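Local coordinates for protein tetraacyldisaccharide 4'-kinase (Aquifex aeolicus, PDB 4EHX) that probably transfers the gamma-phosphate of ATP to the 4'-position of a tetraacyldisaccharide 1-phosphate, forming lipid IVA in lipid A biosynthesis, at residues A[42-47]-A[139-144]; A[151-156]-A[178-183]; A[155-160]-A[191-196]; A[183-188]-A[199-204]. All coordinates share one frame; numbering follows the deposited sequence.

Interaction 1: residues A[42-47]-A[139-144]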
loop_
_atom_site.group_PDB
_atom_site.type_symbol
_atom_site.label_atom_id
_atom_site.label_comp_id
_atom_site.label_asym_id
_atom_site.label_seq_id
_atom_site.Cartn_x
_atom_site.Cartn_y
_atom_site.Cartn_z
ATOM N N GLY A 42 -0.392 -8.132 1.882
ATOM C CA GLY A 42 0.080 -7.715 3.178
ATOM C C GLY A 42 1.580 -7.836 3.341
ATOM O O GLY A 42 2.305 -8.262 2.433
ATOM N N ASN A 43 2.050 -7.451 4.510
ATOM C CA ASN A 43 3.455 -7.640 4.829
ATOM C C ASN A 43 3.653 -7.819 6.333
ATOM O O ASN A 43 2.684 -7.821 7.112
ATOM C CB ASN A 43 4.312 -6.519 4.255
ATOM C CG ASN A 43 4.323 -5.305 5.129
ATOM O OD1 ASN A 43 3.290 -4.916 5.669
ATOM N ND2 ASN A 43 5.496 -4.706 5.298
ATOM N N LEU A 44 4.899 -8.004 6.736
ATOM C CA LEU A 44 5.189 -8.344 8.121
ATOM C C LEU A 44 5.643 -7.136 8.921
ATOM O O LEU A 44 5.639 -7.169 10.142
ATOM C CB LEU A 44 6.273 -9.430 8.190
ATOM C CG LEU A 44 5.879 -10.832 7.746
ATOM C CD1 LEU A 44 7.016 -11.797 8.017
ATOM C CD2 LEU A 44 4.634 -11.271 8.487
ATOM N N SER A 45 6.048 -6.069 8.240
ATOM C CA SER A 45 6.703 -4.969 8.937
ATOM C C SER A 45 6.036 -3.619 8.734
ATOM O O SER A 45 5.321 -3.393 7.755
ATOM C CB SER A 45 8.159 -4.857 8.479
ATOM O OG SER A 45 8.220 -4.732 7.069
ATOM N N VAL A 46 6.277 -2.721 9.680
ATOM C CA VAL A 46 5.992 -1.313 9.467
ATOM C C VAL A 46 7.118 -0.742 8.601
ATOM O O VAL A 46 8.218 -1.294 8.568
ATOM C CB VAL A 46 5.898 -0.563 10.799
ATOM C CG1 VAL A 46 4.844 -1.211 11.673
ATOM C CG2 VAL A 46 7.247 -0.553 11.509
ATOM N N GLY A 47 6.843 0.347 7.887
ATOM C CA GLY A 47 7.837 0.952 7.015
ATOM C C GLY A 47 7.518 0.719 5.548
ATOM O O GLY A 47 6.564 0.010 5.230
ATOM N N ASP A 139 -3.298 -4.516 2.907
ATOM C CA ASP A 139 -2.814 -4.677 4.253
ATOM C C ASP A 139 -3.689 -5.635 5.075
ATOM O O ASP A 139 -4.186 -5.293 6.149
ATOM C CB ASP A 139 -2.678 -3.315 4.939
ATOM C CG ASP A 139 -1.713 -3.374 6.094
ATOM O OD1 ASP A 139 -0.805 -4.225 6.012
ATOM O OD2 ASP A 139 -1.867 -2.620 7.076
ATOM N N GLY A 140 -3.852 -6.852 4.572
ATOM C CA GLY A 140 -4.770 -7.781 5.193
ATOM C C GLY A 140 -4.126 -9.016 5.790
ATOM O O GLY A 140 -4.844 -9.893 6.269
ATOM N N PHE A 141 -2.794 -9.104 5.785
ATOM C CA PHE A 141 -2.128 -10.334 6.292
ATOM C C PHE A 141 -2.462 -10.684 7.757
ATOM O O PHE A 141 -2.649 -11.856 8.109
ATOM C CB PHE A 141 -0.597 -10.260 6.116
ATOM C CG PHE A 141 0.107 -11.585 6.288
ATOM C CD1 PHE A 141 0.039 -12.566 5.297
ATOM C CD2 PHE A 141 0.862 -11.843 7.420
ATOM C CE1 PHE A 141 0.705 -13.798 5.457
ATOM C CE2 PHE A 141 1.544 -13.057 7.582
ATOM C CZ PHE A 141 1.457 -14.035 6.601
ATOM N N GLN A 142 -2.533 -9.670 8.608
ATOM C CA GLN A 142 -2.855 -9.870 10.025
ATOM C C GLN A 142 -4.361 -10.009 10.319
ATOM O O GLN A 142 -4.751 -10.386 11.433
ATOM C CB GLN A 142 -2.297 -8.702 10.850
ATOM C CG GLN A 142 -0.772 -8.707 11.007
ATOM C CD GLN A 142 -0.041 -8.262 9.749
ATOM O OE1 GLN A 142 -0.467 -7.326 9.062
ATOM N NE2 GLN A 142 1.062 -8.924 9.445
ATOM N N HIS A 143 -5.211 -9.678 9.349
ATOM C CA HIS A 143 -6.656 -9.677 9.596
ATOM C C HIS A 143 -7.259 -11.076 9.428
ATOM O O HIS A 143 -8.065 -11.315 8.523
ATOM C CB HIS A 143 -7.374 -8.651 8.702
ATOM C CG HIS A 143 -8.741 -8.286 9.200
ATOM N ND1 HIS A 143 -8.939 -7.436 10.269
ATOM C CD2 HIS A 143 -9.977 -8.664 8.789
ATOM C CE1 HIS A 143 -10.236 -7.310 10.499
ATOM N NE2 HIS A 143 -10.888 -8.047 9.616
ATOM N N ARG A 144 -6.876 -11.994 10.316
ATOM C CA ARG A 144 -7.137 -13.415 10.102
ATOM C C ARG A 144 -8.604 -13.787 10.240
ATOM O O ARG A 144 -9.026 -14.846 9.767
ATOM C CB ARG A 144 -6.278 -14.266 11.039
ATOM C CG ARG A 144 -4.782 -14.090 10.787
ATOM C CD ARG A 144 -3.939 -15.084 11.585
ATOM N NE ARG A 144 -4.129 -16.473 11.152
ATOM C CZ ARG A 144 -3.536 -17.516 11.731
ATOM N NH1 ARG A 144 -2.707 -17.331 12.762
ATOM N NH2 ARG A 144 -3.775 -18.747 11.297
HETATM O O HOH W 1 -0.646 -6.968 6.315
#
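Asn-43, Asp-139, Phe-141 and Gln-142 share one bridging water with a full set of four hydrogen bonds. It accepts from the backbone N of Asn-43 and of Phe-141, and donates to Asp-139 OD1 (2.8 Å) and Gln-142 OE1 (2.8 Å). The other half of the Gln-142 amide bonds directly across the contact: NE2 gives its hydrogen to Asn-43 O at 3.0 Å, nearly straight at 170°. The acceptor lies in the amide plane, so the two bonds together fix the flip of that group; Glu-172 is a further partner of NE2. Segment 42-47 leads from strand 38-43 into the P-loop, with Ser-45, Val-46 and Gly-47 among the predicted ATP-binding residues. Beside these polar contacts the packing is apolar: Phe-141 CB meets Gly-42 CA at 3.9 Å, and Leu-44 CD2 reaches Phe-141 CE2 obliquely at 3.7 Å. Inside the loop Asn-43 ND2 bonds to Ser-45 O at 2.8 Å, while the carboxylate of Asp-139 forms a salt bridge with Arg-171.

Interaction 2: residues A[151-156]-A[178-183]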
loop_
_atom_site.group_PDB
_atom_site.type_symbol
_atom_site.label_atom_id
_atom_site.label_comp_id
_atom_site.label_asym_id
_atom_site.label_seq_id
_atom_site.Cartn_x
_atom_site.Cartn_y
_atom_site.Cartn_z
ATOM N N ASN A 151 -3.493 -15.637 -0.210
ATOM C CA ASN A 151 -2.844 -14.854 0.832
ATOM C C ASN A 151 -1.464 -14.450 0.353
ATOM O O ASN A 151 -0.538 -15.258 0.379
ATOM C CB ASN A 151 -2.735 -15.694 2.117
ATOM C CG ASN A 151 -2.613 -14.837 3.348
ATOM O OD1 ASN A 151 -2.934 -13.653 3.317
ATOM N ND2 ASN A 151 -2.152 -15.425 4.445
ATOM N N ILE A 152 -1.332 -13.212 -0.105
ATOM C CA ILE A 152 -0.082 -12.751 -0.698
ATOM C C ILE A 152 0.714 -11.945 0.314
ATOM O O ILE A 152 0.220 -10.960 0.868
ATOM C CB ILE A 152 -0.326 -11.894 -1.936
ATOM C CG1 ILE A 152 -1.149 -12.681 -2.966
ATOM C CG2 ILE A 152 1.030 -11.455 -2.539
ATOM C CD1 ILE A 152 -1.514 -11.854 -4.251
ATOM N N LEU A 153 1.944 -12.375 0.567
ATOM C CA LEU A 153 2.791 -11.702 1.538
ATOM C C LEU A 153 3.976 -11.078 0.841
ATOM O O LEU A 153 4.713 -11.758 0.118
ATOM C CB LEU A 153 3.314 -12.702 2.574
ATOM C CG LEU A 153 4.263 -12.097 3.621
ATOM C CD1 LEU A 153 3.519 -11.136 4.536
ATOM C CD2 LEU A 153 4.974 -13.213 4.449
ATOM N N LEU A 154 4.173 -9.789 1.075
ATOM C CA LEU A 154 5.340 -9.087 0.535
ATOM C C LEU A 154 6.437 -9.115 1.570
ATOM O O LEU A 154 6.182 -8.871 2.758
ATOM C CB LEU A 154 4.997 -7.630 0.210
ATOM C CG LEU A 154 4.369 -7.372 -1.167
ATOM C CD1 LEU A 154 3.115 -8.206 -1.387
ATOM C CD2 LEU A 154 4.047 -5.877 -1.300
ATOM N N LEU A 155 7.652 -9.396 1.113
ATOM C CA LEU A 155 8.830 -9.455 1.970
ATOM C C LEU A 155 9.958 -8.671 1.340
ATOM O O LEU A 155 10.275 -8.887 0.172
ATOM C CB LEU A 155 9.317 -10.898 2.094
ATOM C CG LEU A 155 8.849 -11.871 3.171
ATOM C CD1 LEU A 155 9.708 -13.116 3.020
ATOM C CD2 LEU A 155 8.974 -11.295 4.586
ATOM N N LYS A 156 10.594 -7.788 2.103
ATOM C CA LYS A 156 11.846 -7.189 1.632
ATOM C C LYS A 156 13.048 -7.766 2.368
ATOM O O LYS A 156 12.922 -8.305 3.473
ATOM C CB LYS A 156 11.818 -5.667 1.752
ATOM C CG LYS A 156 11.660 -5.173 3.157
ATOM C CD LYS A 156 11.429 -3.684 3.185
ATOM C CE LYS A 156 11.075 -3.234 4.585
ATOM N NZ LYS A 156 10.762 -1.782 4.618
ATOM N N ARG A 178 4.806 -18.729 7.057
ATOM C CA ARG A 178 4.083 -19.953 6.712
ATOM C C ARG A 178 2.614 -19.751 6.299
ATOM O O ARG A 178 2.048 -20.594 5.596
ATOM C CB ARG A 178 4.173 -20.984 7.853
ATOM C CG ARG A 178 3.399 -20.618 9.118
ATOM C CD ARG A 178 3.747 -21.611 10.238
ATOM N NE ARG A 178 3.119 -21.258 11.509
ATOM C CZ ARG A 178 3.545 -21.686 12.699
ATOM N NH1 ARG A 178 4.609 -22.478 12.781
ATOM N NH2 ARG A 178 2.914 -21.318 13.809
ATOM N N ARG A 179 1.988 -18.662 6.746
ATOM C CA ARG A 179 0.584 -18.396 6.376
ATOM C C ARG A 179 0.399 -17.972 4.918
ATOM O O ARG A 179 -0.708 -18.051 4.389
ATOM C CB ARG A 179 -0.065 -17.341 7.275
ATOM C CG ARG A 179 0.020 -17.635 8.756
ATOM C CD ARG A 179 -1.112 -16.946 9.512
ATOM N NE ARG A 179 -1.210 -15.487 9.311
ATOM C CZ ARG A 179 -0.612 -14.566 10.074
ATOM N NH1 ARG A 179 0.174 -14.926 11.086
ATOM N NH2 ARG A 179 -0.807 -13.274 9.836
ATOM N N ALA A 180 1.470 -17.516 4.275
ATOM C CA ALA A 180 1.381 -17.057 2.893
ATOM C C ALA A 180 1.063 -18.174 1.905
ATOM O O ALA A 180 1.570 -19.280 2.032
ATOM C CB ALA A 180 2.683 -16.344 2.472
ATOM N N ASP A 181 0.233 -17.866 0.906
ATOM C CA ASP A 181 0.076 -18.747 -0.245
ATOM C C ASP A 181 1.107 -18.420 -1.303
ATOM O O ASP A 181 1.479 -19.270 -2.114
ATOM C CB ASP A 181 -1.311 -18.593 -0.859
ATOM C CG ASP A 181 -2.399 -19.063 0.058
ATOM O OD1 ASP A 181 -2.258 -20.168 0.637
ATOM O OD2 ASP A 181 -3.395 -18.327 0.191
ATOM N N ALA A 182 1.528 -17.161 -1.328
ATOM C CA ALA A 182 2.483 -16.693 -2.324
ATOM C C ALA A 182 3.336 -15.616 -1.680
ATOM O O ALA A 182 2.843 -14.831 -0.858
ATOM C CB ALA A 182 1.759 -16.129 -3.555
ATOM N N LEU A 183 4.615 -15.591 -2.038
ATOM C CA LEU A 183 5.526 -14.548 -1.575
ATOM C C LEU A 183 5.918 -13.615 -2.709
ATOM O O LEU A 183 6.215 -14.057 -3.816
ATOM C CB LEU A 183 6.807 -15.154 -0.996
ATOM C CG LEU A 183 6.656 -15.976 0.283
ATOM C CD1 LEU A 183 8.008 -16.500 0.727
ATOM C CD2 LEU A 183 6.034 -15.137 1.371
HETATM O O HOH W 2 -2.627 -14.405 7.112
#
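Ile-152 with Ala-182 and Leu-153 with Leu-183 form a parallel beta pairing between strands 150-156 and 182-186, buried in the fold. Asn-151 carries most of the polar contact. Its carbonyl O accepts twice, from Asp-181 N at 2.8 Å and from Ala-182 N at 3.3 Å, and its N donates to Asp-181 OD2 at 2.7 Å, on the anti side of that oxygen. CG of Asn-151 stands anti to the backbone N (chi1 -157°), which lets ND2 reach Arg-179 O at 3.0 Å from above the carbonyl plane. ND2 also donates to a water that accepts from Arg-179 NE, while Arg-148 binds OD1 and Glu-176 pairs with the guanidinium of Arg-179. Further on, Leu-153 N meets Ala-182 O at 3.0 Å, 175° at the hydrogen. Leu-153 CD2 lies 3.8 Å from Leu-183 CD2, the two side chains pointing the same way; Ala-180, just before the strand, sets CB 3.7 Å from Leu-153 CB. Such parallel pairing of buried strands is consistent with the parallel core sheet of the P-loop NTPase fold to which this kinase belongs.

Interaction 3: residues A[155-160]-A[191-196]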
loop_
_atom_site.group_PDB
_atom_site.type_symbol
_atom_site.label_atom_id
_atom_site.label_comp_id
_atom_site.label_asym_id
_atom_site.label_seq_id
_atom_site.Cartn_x
_atom_site.Cartn_y
_atom_site.Cartn_z
ATOM N N LEU A 155 7.652 -9.396 1.113
ATOM C CA LEU A 155 8.830 -9.455 1.970
ATOM C C LEU A 155 9.958 -8.671 1.340
ATOM O O LEU A 155 10.275 -8.887 0.172
ATOM C CB LEU A 155 9.317 -10.898 2.094
ATOM C CG LEU A 155 8.849 -11.871 3.171
ATOM C CD1 LEU A 155 9.708 -13.116 3.020
ATOM C CD2 LEU A 155 8.974 -11.295 4.586
ATOM N N LYS A 156 10.594 -7.788 2.103
ATOM C CA LYS A 156 11.846 -7.189 1.632
ATOM C C LYS A 156 13.048 -7.766 2.368
ATOM O O LYS A 156 12.922 -8.305 3.473
ATOM C CB LYS A 156 11.818 -5.667 1.752
ATOM C CG LYS A 156 11.660 -5.173 3.157
ATOM C CD LYS A 156 11.429 -3.684 3.185
ATOM C CE LYS A 156 11.075 -3.234 4.585
ATOM N NZ LYS A 156 10.762 -1.782 4.618
ATOM N N LYS A 157 14.222 -7.662 1.758
ATOM C CA LYS A 157 15.413 -8.269 2.351
ATOM C C LYS A 157 15.578 -7.824 3.807
ATOM O O LYS A 157 15.899 -8.629 4.676
ATOM C CB LYS A 157 16.667 -7.938 1.531
ATOM C CG LYS A 157 17.936 -8.635 2.035
ATOM C CD LYS A 157 19.152 -8.214 1.205
ATOM C CE LYS A 157 20.424 -8.910 1.660
ATOM N NZ LYS A 157 21.604 -8.432 0.881
ATOM N N LYS A 158 15.343 -6.542 4.071
ATOM C CA LYS A 158 15.473 -5.997 5.429
ATOM C C LYS A 158 14.617 -6.748 6.465
ATOM O O LYS A 158 15.023 -6.897 7.630
ATOM C CB LYS A 158 15.086 -4.518 5.425
ATOM C CG LYS A 158 15.378 -3.785 6.732
ATOM C CD LYS A 158 14.759 -2.399 6.707
ATOM C CE LYS A 158 15.050 -1.632 7.989
ATOM N NZ LYS A 158 14.355 -0.310 8.008
ATOM N N ASP A 159 13.437 -7.205 6.047
ATOM C CA ASP A 159 12.529 -7.940 6.945
ATOM C C ASP A 159 13.190 -9.181 7.533
ATOM O O ASP A 159 12.996 -9.500 8.713
ATOM C CB ASP A 159 11.253 -8.369 6.211
ATOM C CG ASP A 159 10.361 -7.197 5.831
ATOM O OD1 ASP A 159 10.397 -6.160 6.531
ATOM O OD2 ASP A 159 9.602 -7.316 4.838
ATOM N N LEU A 160 13.955 -9.894 6.707
ATOM C CA LEU A 160 14.580 -11.155 7.130
ATOM C C LEU A 160 15.622 -10.962 8.229
ATOM O O LEU A 160 15.982 -11.911 8.931
ATOM C CB LEU A 160 15.222 -11.862 5.937
ATOM C CG LEU A 160 14.289 -12.307 4.808
ATOM C CD1 LEU A 160 15.093 -12.924 3.681
ATOM C CD2 LEU A 160 13.255 -13.294 5.329
ATOM N N GLU A 191 17.705 -3.642 -3.352
ATOM C CA GLU A 191 18.230 -4.624 -2.408
ATOM C C GLU A 191 17.794 -5.999 -2.876
ATOM O O GLU A 191 16.958 -6.645 -2.235
ATOM C CB GLU A 191 17.794 -4.423 -0.958
ATOM C CG GLU A 191 18.716 -3.541 -0.141
ATOM C CD GLU A 191 18.564 -3.781 1.348
ATOM O OE1 GLU A 191 18.326 -2.806 2.093
ATOM O OE2 GLU A 191 18.685 -4.950 1.776
ATOM N N PRO A 192 18.372 -6.464 -3.989
ATOM C CA PRO A 192 17.968 -7.739 -4.582
ATOM C C PRO A 192 18.263 -8.872 -3.623
ATOM O O PRO A 192 19.267 -8.819 -2.911
ATOM C CB PRO A 192 18.890 -7.879 -5.802
ATOM C CG PRO A 192 19.544 -6.543 -5.983
ATOM C CD PRO A 192 19.555 -5.887 -4.649
ATOM N N PHE A 193 17.416 -9.891 -3.614
ATOM C CA PHE A 193 17.678 -11.057 -2.780
ATOM C C PHE A 193 16.859 -12.246 -3.224
ATOM O O PHE A 193 15.889 -12.104 -3.960
ATOM C CB PHE A 193 17.412 -10.752 -1.295
ATOM C CG PHE A 193 15.946 -10.632 -0.932
ATOM C CD1 PHE A 193 15.211 -9.517 -1.309
ATOM C CD2 PHE A 193 15.319 -11.622 -0.181
ATOM C CE1 PHE A 193 13.867 -9.401 -0.964
ATOM C CE2 PHE A 193 13.977 -11.517 0.177
ATOM C CZ PHE A 193 13.246 -10.402 -0.211
ATOM N N GLU A 194 17.252 -13.420 -2.746
ATOM C CA GLU A 194 16.521 -14.648 -3.004
ATOM C C GLU A 194 15.994 -15.174 -1.681
ATOM O O GLU A 194 16.581 -14.937 -0.627
ATOM C CB GLU A 194 17.447 -15.689 -3.637
ATOM C CG GLU A 194 18.199 -15.201 -4.868
ATOM C CD GLU A 194 17.364 -15.256 -6.135
ATOM O OE1 GLU A 194 16.250 -15.825 -6.091
ATOM O OE2 GLU A 194 17.829 -14.735 -7.176
ATOM N N PHE A 195 14.887 -15.897 -1.733
ATOM C CA PHE A 195 14.346 -16.499 -0.528
ATOM C C PHE A 195 13.494 -17.698 -0.900
ATOM O O PHE A 195 12.406 -17.548 -1.458
ATOM C CB PHE A 195 13.520 -15.473 0.241
ATOM C CG PHE A 195 13.044 -15.958 1.577
ATOM C CD1 PHE A 195 13.945 -16.415 2.522
ATOM C CD2 PHE A 195 11.697 -15.936 1.896
ATOM C CE1 PHE A 195 13.508 -16.857 3.759
ATOM C CE2 PHE A 195 11.255 -16.372 3.130
ATOM C CZ PHE A 195 12.161 -16.832 4.065
ATOM N N PHE A 196 13.997 -18.888 -0.590
ATOM C CA PHE A 196 13.304 -20.119 -0.949
ATOM C C PHE A 196 12.533 -20.720 0.220
ATOM O O PHE A 196 13.086 -20.958 1.299
ATOM C CB PHE A 196 14.276 -21.160 -1.502
ATOM C CG PHE A 196 13.615 -22.459 -1.853
ATOM C CD1 PHE A 196 13.022 -22.636 -3.093
ATOM C CD2 PHE A 196 13.566 -23.495 -0.936
ATOM C CE1 PHE A 196 12.402 -23.828 -3.418
ATOM C CE2 PHE A 196 12.949 -24.689 -1.252
ATOM C CZ PHE A 196 12.366 -24.855 -2.497
HETATM O O HOH W 3 14.765 -5.987 -0.691
HETATM O O HOH W 4 20.990 -6.802 -1.769
HETATM O O HOH W 5 20.928 -10.608 -1.559
#
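Phe-193 lays one ring face over the start of the segment 157-160, with Lys-157 CA above the ring centre, 3.7 Å from its plane. Lys-157 CB makes a CH-pi contact with the same ring, 3.9 Å from the centroid and 26° off the normal. The edge is used too: Leu-155 O lies near the ring plane, 3.4 Å from Phe-193 CZ. Phe-193 CG sits between the backbone N and the carbonyl carbon (chi1 73°), from where the ring lies against Lys-157. This ring and the extended Lys-157 chain slide past each other in opposite directions, and Lys-157 CD comes to 3.3 Å from Glu-191 OE2, the two side chains crossing at about a right angle. The charged atoms stay apart, Lys-157 NZ being 4.6 Å from Glu-191 OE2; a water instead links NZ to Pro-192 O, and another joins Lys-157 N to Glu-191 O. In the fold, this contact packs the loop between strands 182-186 and 201-212 against strand 150-156 and the weakly bonded helix that follows it, beside the predicted ATP site: Lys-156 NZ bonds to Gly-48 O, and Asp-159 OD1 to Ser-45 OG. Leu-160 serves both rings, CD1 touching Phe-193 CE2 obliquely while CD2 sits over a face of Phe-195, 4.0 Å from its centroid. Leu-155 CD1 approaches Phe-195 obliquely, 3.6 Å from CE2; Leu-183 also packs on that ring, Leu-185 nearer its base.

Interaction 4: residues A[183-188]-A[199-204]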
loop_
_atom_site.group_PDB
_atom_site.type_symbol
_atom_site.label_atom_id
_atom_site.label_comp_id
_atom_site.label_asym_id
_atom_site.label_seq_id
_atom_site.Cartn_x
_atom_site.Cartn_y
_atom_site.Cartn_z
ATOM N N LEU A 183 4.615 -15.591 -2.038
ATOM C CA LEU A 183 5.526 -14.548 -1.575
ATOM C C LEU A 183 5.918 -13.615 -2.709
ATOM O O LEU A 183 6.215 -14.057 -3.816
ATOM C CB LEU A 183 6.807 -15.154 -0.996
ATOM C CG LEU A 183 6.656 -15.976 0.283
ATOM C CD1 LEU A 183 8.008 -16.500 0.727
ATOM C CD2 LEU A 183 6.034 -15.137 1.371
ATOM N N VAL A 184 5.942 -12.325 -2.412
ATOM C CA VAL A 184 6.435 -11.333 -3.355
ATOM C C VAL A 184 7.650 -10.699 -2.711
ATOM O O VAL A 184 7.543 -10.095 -1.639
ATOM C CB VAL A 184 5.377 -10.240 -3.657
ATOM C CG1 VAL A 184 5.965 -9.165 -4.600
ATOM C CG2 VAL A 184 4.131 -10.867 -4.303
ATOM N N LEU A 185 8.805 -10.875 -3.350
ATOM C CA LEU A 185 10.071 -10.403 -2.806
ATOM C C LEU A 185 10.349 -9.025 -3.375
ATOM O O LEU A 185 10.699 -8.888 -4.545
ATOM C CB LEU A 185 11.201 -11.366 -3.159
ATOM C CG LEU A 185 11.014 -12.852 -2.812
ATOM C CD1 LEU A 185 12.308 -13.628 -3.064
ATOM C CD2 LEU A 185 10.541 -13.068 -1.376
ATOM N N THR A 186 10.193 -8.009 -2.537
ATOM C CA THR A 186 10.168 -6.618 -2.993
ATOM C C THR A 186 11.508 -5.870 -2.907
ATOM O O THR A 186 12.495 -6.356 -2.332
ATOM C CB THR A 186 9.137 -5.829 -2.172
ATOM O OG1 THR A 186 9.521 -5.883 -0.791
ATOM C CG2 THR A 186 7.725 -6.447 -2.326
ATOM N N TYR A 187 11.509 -4.667 -3.476
ATOM C CA TYR A 187 12.683 -3.790 -3.536
ATOM C C TYR A 187 13.880 -4.437 -4.222
ATOM O O TYR A 187 15.030 -4.154 -3.884
ATOM C CB TYR A 187 13.038 -3.249 -2.143
ATOM C CG TYR A 187 11.987 -2.308 -1.600
ATOM C CD1 TYR A 187 10.890 -2.791 -0.885
ATOM C CD2 TYR A 187 12.070 -0.935 -1.826
ATOM C CE1 TYR A 187 9.914 -1.933 -0.397
ATOM C CE2 TYR A 187 11.097 -0.069 -1.340
ATOM C CZ TYR A 187 10.025 -0.575 -0.625
ATOM O OH TYR A 187 9.057 0.273 -0.135
ATOM N N GLN A 188 13.606 -5.288 -5.209
ATOM C CA GLN A 188 14.676 -5.970 -5.939
ATOM C C GLN A 188 15.550 -4.968 -6.682
ATOM O O GLN A 188 16.723 -5.243 -6.962
ATOM C CB GLN A 188 14.104 -6.981 -6.937
ATOM C CG GLN A 188 13.384 -8.160 -6.291
ATOM C CD GLN A 188 14.328 -9.136 -5.608
ATOM O OE1 GLN A 188 15.519 -9.204 -5.931
ATOM N NE2 GLN A 188 13.796 -9.905 -4.664
ATOM N N LYS A 199 7.152 -22.153 -1.515
ATOM C CA LYS A 199 5.928 -21.485 -1.970
ATOM C C LYS A 199 6.137 -20.755 -3.300
ATOM O O LYS A 199 7.249 -20.329 -3.607
ATOM C CB LYS A 199 5.450 -20.471 -0.927
ATOM C CG LYS A 199 5.149 -21.072 0.440
ATOM C CD LYS A 199 4.874 -19.985 1.467
ATOM C CE LYS A 199 4.546 -20.569 2.835
ATOM N NZ LYS A 199 3.270 -21.352 2.827
ATOM N N PRO A 200 5.054 -20.577 -4.075
ATOM C CA PRO A 200 5.136 -19.735 -5.275
ATOM C C PRO A 200 5.714 -18.379 -4.890
ATOM O O PRO A 200 5.215 -17.726 -3.974
ATOM C CB PRO A 200 3.675 -19.579 -5.695
ATOM C CG PRO A 200 2.976 -20.774 -5.096
ATOM C CD PRO A 200 3.676 -21.014 -3.794
ATOM N N THR A 201 6.756 -17.959 -5.593
ATOM C CA THR A 201 7.528 -16.796 -5.187
ATOM C C THR A 201 7.819 -15.924 -6.405
ATOM O O THR A 201 8.182 -16.437 -7.460
ATOM C CB THR A 201 8.838 -17.238 -4.498
ATOM O OG1 THR A 201 8.512 -18.014 -3.336
ATOM C CG2 THR A 201 9.676 -16.031 -4.085
ATOM N N PHE A 202 7.655 -14.614 -6.243
ATOM C CA PHE A 202 7.728 -13.662 -7.353
ATOM C C PHE A 202 8.543 -12.431 -6.992
ATOM O O PHE A 202 8.178 -11.677 -6.092
ATOM C CB PHE A 202 6.321 -13.191 -7.720
ATOM C CG PHE A 202 5.373 -14.312 -7.993
ATOM C CD1 PHE A 202 4.657 -14.889 -6.956
ATOM C CD2 PHE A 202 5.234 -14.821 -9.277
ATOM C CE1 PHE A 202 3.790 -15.941 -7.202
ATOM C CE2 PHE A 202 4.377 -15.875 -9.530
ATOM C CZ PHE A 202 3.655 -16.434 -8.489
ATOM N N LYS A 203 9.631 -12.211 -7.710
ATOM C CA LYS A 203 10.445 -11.032 -7.467
ATOM C C LYS A 203 9.770 -9.806 -8.042
ATOM O O LYS A 203 9.257 -9.833 -9.166
ATOM C CB LYS A 203 11.815 -11.202 -8.119
ATOM C CG LYS A 203 12.733 -12.185 -7.403
ATOM C CD LYS A 203 14.057 -12.233 -8.159
ATOM C CE LYS A 203 15.124 -13.006 -7.422
ATOM N NZ LYS A 203 16.390 -12.888 -8.202
ATOM N N MET A 204 9.797 -8.720 -7.281
ATOM C CA MET A 204 9.138 -7.491 -7.698
ATOM C C MET A 204 10.131 -6.350 -7.806
ATOM O O MET A 204 10.882 -6.081 -6.867
ATOM C CB MET A 204 8.047 -7.122 -6.691
ATOM C CG MET A 204 7.413 -5.759 -6.957
ATOM S SD MET A 204 6.050 -5.428 -5.802
ATOM C CE MET A 204 6.564 -3.842 -5.132
HETATM O O HOH W 6 10.039 -3.432 -5.641
HETATM O O HOH W 7 17.104 -10.028 -7.842
#
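Gln-188 folds back over the parallel strand pair 183-186 and 201-204, part of the sheet of this P-loop kinase. Its CB lies 3.3 Å from Met-204 O, and CG stays beside that same oxygen. The chain then bends at chi2 (-72°), turning CD onto Lys-203, whose aliphatic stem it crosses at about a right angle. At the tip the amide divides its work: NE2 packs 3.7 Å from Lys-203 CG and donates to Leu-185 O, while OE1 accepts from Phe-193 N and from a water that also binds Lys-203 NZ. That ammonium has its salt-bridge partner in Glu-194. Leu-185 O is therefore gripped twice, by Met-204 N at 2.9 Å and Gln-188 NE2 at 3.3 Å, from opposite faces of its carbonyl plane. The strands run 24° apart, and hydrogen bonds pass alternately between them, among them Leu-183 N to Pro-200 O and Phe-202 N to Leu-183 O. Further along, Gln-188 N donates to Met-204 O. On one face Leu-185 CG meets Thr-201 CG2 at 3.7 Å. On the other, where side chains of the neighbouring strand 291-300 also touch both residues, Val-184 CG1 touches Met-204 CB at 3.6 Å, and Thr-186 lies alongside the methionine, pointing the same way, with CG2 4.0 Å from SD.

How the interactions relate
Interaction 1 comes first along the chain, closing before the others open; interactions 2 and 3 start on strand 150-156, and interaction 4 follows interaction 2 while alternating with interaction 3. The strands lie in the order 38-43, 150-156, 182-186, 201-212, all parallel; interactions 2 and 4 pair successive strands, while interaction 1 sets strand 38-43 and its following loop against the loop after strand 134-138. Centres of interactions 1 and 2 are 10 Å apart, those of 2 and 4 only 8 Å. A probable hydrogen bond from Leu-154 N to Gly-42 O joins the first pair; Leu-183 is common to the second. Leu-155 and Lys-156 link interactions 2 and 3. Together the contacts connect the predicted ATP-binding loop to strands 182-186 and 201-212.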